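Local coordinates for nird-like protein (Hydrogenobacter thermophilus, PDB 4CH7), which catalyses the decarboxylation of siroheme to 12,18-didecarboxysiroheme, probably by way of the monodecarboxylated intermediate, in the biosynthesis of heme d1, at residues V19-P22 with F23-L26; I32-G35 with K36-T40; T169-E172 with K173-S177; L197-S200 with E201-L205. All coordinates share one frame; numbering follows the deposited sequence.

Four short-range contacts illustrate how helices begin in the two helix-turn-helix domains of one chain. From the N terminus, contact 1 starts helix 22-30 and contact 2 starts helix 34-47, which follows it; contact 3 starts helix 170-179 and contact 4 starts helix 201-213. Each joins adjoining segments, enclosing no residue between them, so the four stand in series and none nests or crosses. Contacts 1 and 2 touch where Phe-23 packs on Leu-37 and Leu-38. Contacts 3 and 4 touch through Ile-175 and Leu-197. One place where the two domains meet is the packing of Val-19 and Lys-20 of contact 1 on Leu-205 of contact 4.

Contact 1: residues V19-P22 with F23-L26; sequences VKEP and FSVL
Glu-21 and Ser-24 meet across the first turn of helix 22-30, and Glu-21 O carries much of the polar exchange between the two segments. It accepts two weak backbone bonds: one from Ser-24 N at 3.2 Å, bent to 127° at the hydrogen, and one from Val-25 N at 3.4 Å, which is straighter. Pro-22 O makes the first bond of full strength, from Leu-26 N at 3.0 Å and 162°. Glu-21 holds the N-cap position, and Pro-22 begins the helix, a place that suits proline because an N-H there has no carbonyl of an earlier turn to meet. The helix is the second of three in a helix-turn-helix domain, and Phe-23 packs against Glu-34 and Leu-38 of the helix that follows. Outside the backbone, Glu-21 CB lies 3.7 Å from Ser-24 CB. The serine hydroxyl stands 3.8 Å from Glu-21 OE1, and a water 3.1 Å from Ser-24 OG may bridge the two, although its separation from the carboxylate is doubtfully short. On another side of the turn, Val-19 CG2 meets Val-25 CG2 at 4.1 Å, the two side chains crossing at a slant.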
loop_
_atom_site.group_PDB
_atom_site.type_symbol
_atom_site.label_atom_id
_atom_site.label_comp_id
_atom_site.label_asym_id
_atom_site.label_seq_id
_atom_site.Cartn_x
_atom_site.Cartn_y
_atom_site.Cartn_z
ATOM N N VAL A 19 -7.293 -21.943 -9.239
ATOM C CA VAL A 19 -7.953 -23.015 -9.967
ATOM C C VAL A 19 -9.212 -22.429 -10.588
ATOM O O VAL A 19 -9.549 -21.274 -10.326
ATOM C CB VAL A 19 -8.314 -24.192 -9.042
ATOM C CG1 VAL A 19 -7.075 -24.720 -8.344
ATOM C CG2 VAL A 19 -9.340 -23.766 -8.015
ATOM N N LYS A 20 -9.905 -23.213 -11.408
ATOM C CA LYS A 20 -11.101 -22.717 -12.080
ATOM C C LYS A 20 -12.249 -22.493 -11.100
ATOM O O LYS A 20 -13.024 -21.549 -11.250
ATOM C CB LYS A 20 -11.532 -23.672 -13.191
ATOM C CG LYS A 20 -10.499 -23.827 -14.298
ATOM C CD LYS A 20 -11.001 -24.754 -15.390
ATOM C CE LYS A 20 -9.948 -24.942 -16.470
ATOM N NZ LYS A 20 -10.394 -25.908 -17.509
ATOM N N GLU A 21 -12.352 -23.361 -10.098
ATOM C CA GLU A 21 -13.411 -23.257 -9.097
ATOM C C GLU A 21 -12.833 -23.228 -7.683
ATOM O O GLU A 21 -12.927 -24.214 -6.949
ATOM C CB GLU A 21 -14.407 -24.413 -9.243
ATOM C CG GLU A 21 -15.044 -24.512 -10.626
ATOM C CD GLU A 21 -15.984 -25.695 -10.763
ATOM O OE1 GLU A 21 -16.385 -26.266 -9.729
ATOM O OE2 GLU A 21 -16.323 -26.048 -11.910
ATOM N N PRO A 22 -12.250 -22.082 -7.290
ATOM C CA PRO A 22 -11.568 -21.948 -5.997
ATOM C C PRO A 22 -12.530 -21.995 -4.818
ATOM O O PRO A 22 -12.140 -22.432 -3.738
ATOM C CB PRO A 22 -10.909 -20.568 -6.093
ATOM C CG PRO A 22 -11.773 -19.800 -7.048
ATOM C CD PRO A 22 -12.242 -20.818 -8.054
ATOM N N PHE A 23 -13.766 -21.552 -5.023
ATOM C CA PHE A 23 -14.758 -21.563 -3.955
ATOM C C PHE A 23 -15.356 -22.953 -3.754
ATOM O O PHE A 23 -15.895 -23.257 -2.691
ATOM C CB PHE A 23 -15.854 -20.534 -4.228
ATOM C CG PHE A 23 -15.359 -19.116 -4.250
ATOM C CD1 PHE A 23 -14.770 -18.558 -3.124
ATOM C CD2 PHE A 23 -15.491 -18.339 -5.392
ATOM C CE1 PHE A 23 -14.308 -17.248 -3.136
ATOM C CE2 PHE A 23 -15.036 -17.028 -5.415
ATOM C CZ PHE A 23 -14.443 -16.483 -4.285
ATOM N N SER A 24 -15.265 -23.791 -4.781
ATOM C CA SER A 24 -15.631 -25.196 -4.652
ATOM C C SER A 24 -14.634 -25.872 -3.712
ATOM O O SER A 24 -15.011 -26.661 -2.841
ATOM C CB SER A 24 -15.624 -25.875 -6.024
ATOM O OG SER A 24 -16.267 -27.134 -5.984
ATOM N N VAL A 25 -13.359 -25.534 -3.890
ATOM C CA VAL A 25 -12.282 -26.053 -3.052
ATOM C C VAL A 25 -12.414 -25.572 -1.604
ATOM O O VAL A 25 -12.305 -26.367 -0.671
ATOM C CB VAL A 25 -10.901 -25.654 -3.605
ATOM C CG1 VAL A 25 -9.793 -26.122 -2.677
ATOM C CG2 VAL A 25 -10.703 -26.224 -4.997
ATOM N N LEU A 26 -12.646 -24.272 -1.425
ATOM C CA LEU A 26 -12.853 -23.699 -0.097
ATOM C C LEU A 26 -14.079 -24.309 0.578
ATOM O O LEU A 26 -14.061 -24.591 1.775
ATOM C CB LEU A 26 -13.003 -22.177 -0.170
ATOM C CG LEU A 26 -11.831 -21.350 -0.700
ATOM C CD1 LEU A 26 -12.031 -19.871 -0.404
ATOM C CD2 LEU A 26 -10.517 -21.834 -0.129
HETATM O O HOH W 1 -15.952 -28.435 -8.740
#

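Contact 2: residues I32-G35 with K36-T40; sequences IEEG and KLLKT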
loop_
_atom_site.group_PDB
_atom_site.type_symbol
_atom_site.label_atom_id
_atom_site.label_comp_id
_atom_site.label_asym_id
_atom_site.label_seq_id
_atom_site.Cartn_x
_atom_site.Cartn_y
_atom_site.Cartn_z
ATOM N N ILE A 32 -19.060 -27.041 3.789
ATOM C CA ILE A 32 -20.399 -26.586 3.435
ATOM C C ILE A 32 -20.579 -26.523 1.922
ATOM O O ILE A 32 -19.603 -26.511 1.171
ATOM C CB ILE A 32 -20.717 -25.205 4.043
ATOM C CG1 ILE A 32 -19.776 -24.138 3.482
ATOM C CG2 ILE A 32 -20.632 -25.247 5.564
ATOM C CD1 ILE A 32 -20.023 -22.764 4.053
ATOM N N GLU A 33 -21.833 -26.487 1.485
ATOM C CA GLU A 33 -22.160 -26.396 0.065
ATOM C C GLU A 33 -21.658 -25.069 -0.504
ATOM O O GLU A 33 -21.679 -24.051 0.187
ATOM C CB GLU A 33 -23.670 -26.549 -0.125
ATOM C CG GLU A 33 -24.131 -26.621 -1.569
ATOM C CD GLU A 33 -24.567 -25.277 -2.102
ATOM O OE1 GLU A 33 -24.813 -24.364 -1.285
ATOM O OE2 GLU A 33 -24.665 -25.134 -3.337
ATOM N N GLU A 34 -21.194 -25.087 -1.753
ATOM C CA GLU A 34 -20.524 -23.928 -2.346
ATOM C C GLU A 34 -21.404 -22.684 -2.440
ATOM O O GLU A 34 -20.959 -21.580 -2.112
ATOM C CB GLU A 34 -19.959 -24.272 -3.727
ATOM C CG GLU A 34 -19.157 -23.134 -4.356
ATOM C CD GLU A 34 -18.679 -23.451 -5.756
ATOM O OE1 GLU A 34 -18.950 -24.571 -6.237
ATOM O OE2 GLU A 34 -18.033 -22.580 -6.373
ATOM N N GLY A 35 -22.640 -22.861 -2.898
ATOM C CA GLY A 35 -23.577 -21.756 -2.998
ATOM C C GLY A 35 -23.775 -21.079 -1.657
ATOM O O GLY A 35 -23.845 -19.852 -1.574
ATOM N N LYS A 36 -23.850 -21.887 -0.603
ATOM C CA LYS A 36 -23.973 -21.371 0.752
ATOM C C LYS A 36 -22.711 -20.617 1.173
ATOM O O LYS A 36 -22.794 -19.563 1.806
ATOM C CB LYS A 36 -24.268 -22.502 1.736
ATOM C CG LYS A 36 -24.366 -22.029 3.177
ATOM C CD LYS A 36 -24.920 -23.108 4.085
ATOM C CE LYS A 36 -25.052 -22.593 5.508
ATOM N NZ LYS A 36 -25.652 -23.601 6.422
ATOM N N LEU A 37 -21.548 -21.161 0.818
ATOM C CA LEU A 37 -20.280 -20.487 1.088
ATOM C C LEU A 37 -20.261 -19.121 0.418
ATOM O O LEU A 37 -19.942 -18.118 1.052
ATOM C CB LEU A 37 -19.089 -21.321 0.603
ATOM C CG LEU A 37 -17.745 -20.587 0.600
ATOM C CD1 LEU A 37 -17.339 -20.223 2.014
ATOM C CD2 LEU A 37 -16.652 -21.399 -0.076
ATOM N N LEU A 38 -20.621 -19.097 -0.863
ATOM C CA LEU A 38 -20.632 -17.871 -1.659
ATOM C C LEU A 38 -21.489 -16.759 -1.055
ATOM O O LEU A 38 -20.996 -15.657 -0.806
ATOM C CB LEU A 38 -21.092 -18.169 -3.088
ATOM C CG LEU A 38 -20.036 -18.755 -4.024
ATOM C CD1 LEU A 38 -20.591 -18.943 -5.423
ATOM C CD2 LEU A 38 -18.813 -17.863 -4.051
ATOM N N LYS A 39 -22.769 -17.048 -0.827
ATOM C CA LYS A 39 -23.695 -16.059 -0.278
ATOM C C LYS A 39 -23.232 -15.543 1.085
ATOM O O LYS A 39 -23.421 -14.369 1.410
ATOM C CB LYS A 39 -25.115 -16.628 -0.192
ATOM C CG LYS A 39 -26.127 -15.668 0.425
ATOM C CD LYS A 39 -27.545 -16.202 0.356
ATOM C CE LYS A 39 -28.471 -15.399 1.255
ATOM N NZ LYS A 39 -28.105 -15.540 2.692
ATOM N N THR A 40 -22.606 -16.419 1.867
ATOM C CA THR A 40 -22.038 -16.018 3.149
ATOM C C THR A 40 -20.917 -14.981 2.978
ATOM O O THR A 40 -20.915 -13.962 3.668
ATOM C CB THR A 40 -21.546 -17.230 3.972
ATOM O OG1 THR A 40 -22.661 -18.072 4.300
ATOM C CG2 THR A 40 -20.890 -16.763 5.259
#
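The carboxylate of Glu-33 is the flat group here, and Lys-36 N approaches one of its oxygens from above the plane. The bond to Glu-33 OE1 is 2.7 Å long, with the donor 36° out of that plane; the other oxygen, Glu-33 OE2, takes a weak bond of 3.1 Å from Gly-35 N. Both oxygens thus serve the N-terminal turn of helix 34-47. What brings them back over it is the bend in the Glu-33 chain, CG anti to the backbone N and then a chi2 of -95°. Glu-33 is the N-cap, and a negative group at this end of a helix is probably favoured by the helix dipole. The helix is the third of its helix-turn-helix domain, the position of the recognition helix in DNA-binding relatives, though no DNA contact is seen here. Ordinary backbone bonds follow, Leu-38 N to Glu-34 O being 2.8 Å. One turn on, Lys-36 O accepts from Thr-40 N and from Thr-40 OG1 on opposite faces of its plane, the hydroxyl bond measuring 2.9 Å. Just before the cap in sequence, Ile-32 CD1 rests 3.7 Å from Leu-37 CA, the two side chains running nearly perpendicular, and both residues also touch Ile-8 of helix 4-11.

Contact 3: residues T169-E172 with K173-S177; sequences TEEE and KRIVS
Glu-172 O takes the N-H of Val-176 at 2.9 Å, almost straight at 175°, while the carboxylate of the same glutamate turns back toward the start of the helix. There Glu-172 OE1 is met on its anti side by Thr-169 N at 2.8 Å, and Glu-172 N in turn donates to Thr-169 OG1 at 3.2 Å. This reciprocal pair is a capping box, with Thr-169 as N-cap of helix 170-179, the first helix of the second helix-turn-helix domain; Glu-172 OE2 reaches beyond it to a salt bridge with Arg-214. Further round the turn, Glu-170, bent at chi2 (-66°), runs alongside Lys-173 and points the same way. Their salt bridge is a weak one, 3.4 Å from Lys-173 NZ to Glu-170 OE2, and the lysine chain also covers Thr-169 O with its CG, 3.3 Å away. With a serine in place of Lys-173, the Glu-170 carboxylate would probably be left without this positive mate and freer to swing. Arg-174 lays its guanidinium face over Glu-171, with the CA of Glu-171 lying 3.4 Å above the plane. Their charged ends come no nearer than 4.1 Å, Arg-174 NH2 to Glu-171 OE2, with the two planes 89° apart; Glu-171 OE1 is paired instead with Lys-207. Ile-175 faces inward, onto Leu-197 and Leu-208.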
loop_
_atom_site.group_PDB
_atom_site.type_symbol
_atom_site.label_atom_id
_atom_site.label_comp_id
_atom_site.label_asym_id
_atom_site.label_seq_id
_atom_site.Cartn_x
_atom_site.Cartn_y
_atom_site.Cartn_z
ATOM N N THR A 169 5.309 -7.711 -19.581
ATOM C CA THR A 169 4.843 -7.547 -20.952
ATOM C C THR A 169 3.518 -6.797 -20.929
ATOM O O THR A 169 2.894 -6.666 -19.878
ATOM C CB THR A 169 4.645 -8.903 -21.652
ATOM O OG1 THR A 169 3.538 -9.599 -21.064
ATOM C CG2 THR A 169 5.900 -9.756 -21.533
ATOM N N GLU A 170 3.091 -6.302 -22.085
ATOM C CA GLU A 170 1.831 -5.574 -22.171
ATOM C C GLU A 170 0.639 -6.490 -21.900
ATOM O O GLU A 170 -0.429 -6.023 -21.510
ATOM C CB GLU A 170 1.695 -4.895 -23.533
ATOM C CG GLU A 170 2.819 -3.918 -23.847
ATOM C CD GLU A 170 2.826 -2.712 -22.926
ATOM O OE1 GLU A 170 1.734 -2.209 -22.590
ATOM O OE2 GLU A 170 3.926 -2.261 -22.543
ATOM N N GLU A 171 0.829 -7.792 -22.099
ATOM C CA GLU A 171 -0.212 -8.766 -21.782
ATOM C C GLU A 171 -0.363 -8.912 -20.271
ATOM O O GLU A 171 -1.479 -8.917 -19.747
ATOM C CB GLU A 171 0.097 -10.129 -22.405
ATOM C CG GLU A 171 -0.974 -11.178 -22.136
ATOM C CD GLU A 171 -0.658 -12.518 -22.759
ATOM O OE1 GLU A 171 0.150 -13.272 -22.180
ATOM O OE2 GLU A 171 -1.229 -12.819 -23.827
ATOM N N GLU A 172 0.766 -9.030 -19.577
ATOM C CA GLU A 172 0.770 -9.127 -18.122
ATOM C C GLU A 172 0.219 -7.847 -17.493
ATOM O O GLU A 172 -0.419 -7.892 -16.442
ATOM C CB GLU A 172 2.183 -9.421 -17.606
ATOM C CG GLU A 172 2.717 -10.803 -17.992
ATOM C CD GLU A 172 4.202 -10.962 -17.718
ATOM O OE1 GLU A 172 4.952 -9.980 -17.895
ATOM O OE2 GLU A 172 4.622 -12.074 -17.332
ATOM N N LYS A 173 0.465 -6.712 -18.145
ATOM C CA LYS A 173 -0.087 -5.436 -17.701
ATOM C C LYS A 173 -1.609 -5.449 -17.785
ATOM O O LYS A 173 -2.291 -5.023 -16.853
ATOM C CB LYS A 173 0.468 -4.284 -18.539
ATOM C CG LYS A 173 1.914 -3.918 -18.238
ATOM C CD LYS A 173 2.301 -2.632 -18.956
ATOM C CE LYS A 173 3.761 -2.276 -18.723
ATOM N NZ LYS A 173 4.137 -0.999 -19.400
ATOM N N ARG A 174 -2.132 -5.938 -18.908
ATOM C CA ARG A 174 -3.576 -6.068 -19.099
ATOM C C ARG A 174 -4.171 -7.039 -18.080
ATOM O O ARG A 174 -5.241 -6.788 -17.524
ATOM C CB ARG A 174 -3.896 -6.558 -20.513
ATOM C CG ARG A 174 -3.562 -5.574 -21.623
ATOM C CD ARG A 174 -4.194 -6.009 -22.942
ATOM N NE ARG A 174 -3.834 -7.377 -23.309
ATOM C CZ ARG A 174 -2.796 -7.697 -24.076
ATOM N NH1 ARG A 174 -2.008 -6.749 -24.562
ATOM N NH2 ARG A 174 -2.543 -8.967 -24.361
ATOM N N ILE A 175 -3.472 -8.148 -17.852
ATOM C CA ILE A 175 -3.875 -9.138 -16.854
ATOM C C ILE A 175 -4.019 -8.490 -15.478
ATOM O O ILE A 175 -5.070 -8.590 -14.846
ATOM C CB ILE A 175 -2.868 -10.306 -16.775
ATOM C CG1 ILE A 175 -2.982 -11.204 -18.007
ATOM C CG2 ILE A 175 -3.094 -11.128 -15.517
ATOM C CD1 ILE A 175 -1.994 -12.357 -18.019
ATOM N N VAL A 176 -2.957 -7.826 -15.024
ATOM C CA VAL A 176 -2.984 -7.082 -13.767
ATOM C C VAL A 176 -4.087 -6.024 -13.781
ATOM O O VAL A 176 -4.820 -5.869 -12.804
ATOM C CB VAL A 176 -1.625 -6.413 -13.481
ATOM C CG1 VAL A 176 -1.726 -5.483 -12.285
ATOM C CG2 VAL A 176 -0.557 -7.464 -13.240
ATOM N N SER A 177 -4.204 -5.316 -14.902
ATOM C CA SER A 177 -5.186 -4.245 -15.061
ATOM C C SER A 177 -6.622 -4.677 -14.763
ATOM O O SER A 177 -7.336 -4.008 -14.012
ATOM C CB SER A 177 -5.101 -3.661 -16.472
ATOM O OG SER A 177 -6.160 -2.753 -16.710
#

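Contact 4: residues L197-S200 with E201-L205; sequences LRMS and EEELL
A capping box made by Ser-200 and Glu-203 begins helix 201-213. Glu-203 N donates to Ser-200 OG at 2.9 Å, and Ser-200 N answers to Glu-203 OE1 at 3.0 Å, nearly straight (169°) and on the anti side of that oxygen, though 33° out of the carboxylate plane. The serine oxygen can serve because its first torsion, chi1 71°, sets it between the backbone N and the carbonyl carbon, turned in toward Glu-203 N. Replacing Ser-200 by alanine removes OG, which would probably leave Glu-203 N without its side-chain acceptor and the start of the helix less firmly held. The box follows directly on the Schellman motif at Arg-198 that ends helix 191-196, so the two together shape the turn of this second helix-turn-helix unit. Apolar side chains meet on another side of the turn. Met-199, a selenomethionine bent at chi3, brings its SE to 3.9 Å from Leu-204 CB, while its own CB lies 3.3 Å from Glu-203 OE1. Leu-197 CD1 meets Leu-204 CD1 at 3.6 Å, the two leucine side chains set roughly square to each other, and Leu-197 also packs on Ile-175 and Ile-178 of helix 170-179. Glu-201 looks elsewhere, its carboxylate bridged to Arg-188.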
loop_
_atom_site.group_PDB
_atom_site.type_symbol
_atom_site.label_atom_id
_atom_site.label_comp_id
_atom_site.label_asym_id
_atom_site.label_seq_id
_atom_site.Cartn_x
_atom_site.Cartn_y
_atom_site.Cartn_z
ATOM N N LEU A 197 -9.691 -11.276 -21.839
ATOM C CA LEU A 197 -8.299 -11.373 -22.262
ATOM C C LEU A 197 -8.147 -12.210 -23.529
ATOM O O LEU A 197 -7.030 -12.420 -24.003
ATOM C CB LEU A 197 -7.436 -11.946 -21.135
ATOM C CG LEU A 197 -7.323 -11.025 -19.924
ATOM C CD1 LEU A 197 -6.678 -11.728 -18.745
ATOM C CD2 LEU A 197 -6.551 -9.773 -20.289
ATOM N N ARG A 198 -9.276 -12.669 -24.069
ATOM C CA ARG A 198 -9.301 -13.484 -25.284
ATOM C C ARG A 198 -8.474 -14.759 -25.141
ATOM O O ARG A 198 -7.802 -15.181 -26.085
ATOM C CB ARG A 198 -8.810 -12.675 -26.488
ATOM C CG ARG A 198 -9.583 -11.386 -26.734
ATOM C CD ARG A 198 -10.998 -11.669 -27.210
ATOM N NE ARG A 198 -11.639 -10.462 -27.723
ATOM C CZ ARG A 198 -12.479 -9.704 -27.026
ATOM N NH1 ARG A 198 -12.798 -10.032 -25.782
ATOM N NH2 ARG A 198 -13.007 -8.617 -27.577
HETATM N N MSE A 199 -8.520 -15.364 -23.958
HETATM C CA MSE A 199 -7.800 -16.604 -23.709
HETATM C C MSE A 199 -8.648 -17.556 -22.874
HETATM O O MSE A 199 -9.709 -17.179 -22.375
HETATM C CB MSE A 199 -6.451 -16.327 -23.031
HETATM C CG MSE A 199 -6.540 -15.636 -21.673
HETATM SE SE MSE A 199 -4.815 -15.462 -20.778
HETATM C CE MSE A 199 -4.203 -13.810 -21.570
ATOM N N SER A 200 -8.184 -18.793 -22.736
ATOM C CA SER A 200 -8.873 -19.767 -21.902
ATOM C C SER A 200 -8.581 -19.479 -20.434
ATOM O O SER A 200 -7.666 -18.714 -20.115
ATOM C CB SER A 200 -8.427 -21.184 -22.253
ATOM O OG SER A 200 -7.097 -21.421 -21.831
ATOM N N GLU A 201 -9.374 -20.072 -19.545
ATOM C CA GLU A 201 -9.114 -19.981 -18.114
ATOM C C GLU A 201 -7.770 -20.625 -17.814
ATOM O O GLU A 201 -6.994 -20.121 -17.004
ATOM C CB GLU A 201 -10.200 -20.707 -17.320
ATOM C CG GLU A 201 -11.549 -20.014 -17.266
ATOM C CD GLU A 201 -12.631 -20.920 -16.719
ATOM O OE1 GLU A 201 -13.109 -21.787 -17.475
ATOM O OE2 GLU A 201 -13.000 -20.768 -15.535
ATOM N N GLU A 202 -7.515 -21.751 -18.474
ATOM C CA GLU A 202 -6.286 -22.509 -18.280
ATOM C C GLU A 202 -5.065 -21.658 -18.610
ATOM O O GLU A 202 -4.061 -21.700 -17.899
ATOM C CB GLU A 202 -6.301 -23.773 -19.145
ATOM C CG GLU A 202 -5.146 -24.731 -18.873
ATOM C CD GLU A 202 -5.154 -25.937 -19.789
ATOM O OE1 GLU A 202 -5.954 -26.863 -19.552
ATOM O OE2 GLU A 202 -4.356 -25.956 -20.748
ATOM N N GLU A 203 -5.163 -20.878 -19.683
ATOM C CA GLU A 203 -4.071 -19.999 -20.089
ATOM C C GLU A 203 -3.900 -18.829 -19.117
ATOM O O GLU A 203 -2.776 -18.426 -18.823
ATOM C CB GLU A 203 -4.287 -19.504 -21.523
ATOM C CG GLU A 203 -4.078 -20.587 -22.584
ATOM C CD GLU A 203 -4.602 -20.190 -23.950
ATOM O OE1 GLU A 203 -5.486 -19.312 -24.020
ATOM O OE2 GLU A 203 -4.135 -20.768 -24.954
ATOM N N LEU A 204 -5.012 -18.290 -18.621
ATOM C CA LEU A 204 -4.966 -17.209 -17.636
ATOM C C LEU A 204 -4.356 -17.678 -16.318
ATOM O O LEU A 204 -3.456 -17.034 -15.780
ATOM C CB LEU A 204 -6.362 -16.632 -17.389
ATOM C CG LEU A 204 -6.452 -15.561 -16.299
ATOM C CD1 LEU A 204 -5.491 -14.422 -16.590
ATOM C CD2 LEU A 204 -7.868 -15.034 -16.150
ATOM N N LEU A 205 -4.859 -18.797 -15.801
ATOM C CA LEU A 205 -4.370 -19.365 -14.548
ATOM C C LEU A 205 -2.891 -19.728 -14.651
ATOM O O LEU A 205 -2.135 -19.601 -13.686
ATOM C CB LEU A 205 -5.197 -20.594 -14.167
ATOM C CG LEU A 205 -6.642 -20.302 -13.767
ATOM C CD1 LEU A 205 -7.433 -21.585 -13.597
ATOM C CD2 LEU A 205 -6.667 -19.487 -12.492
#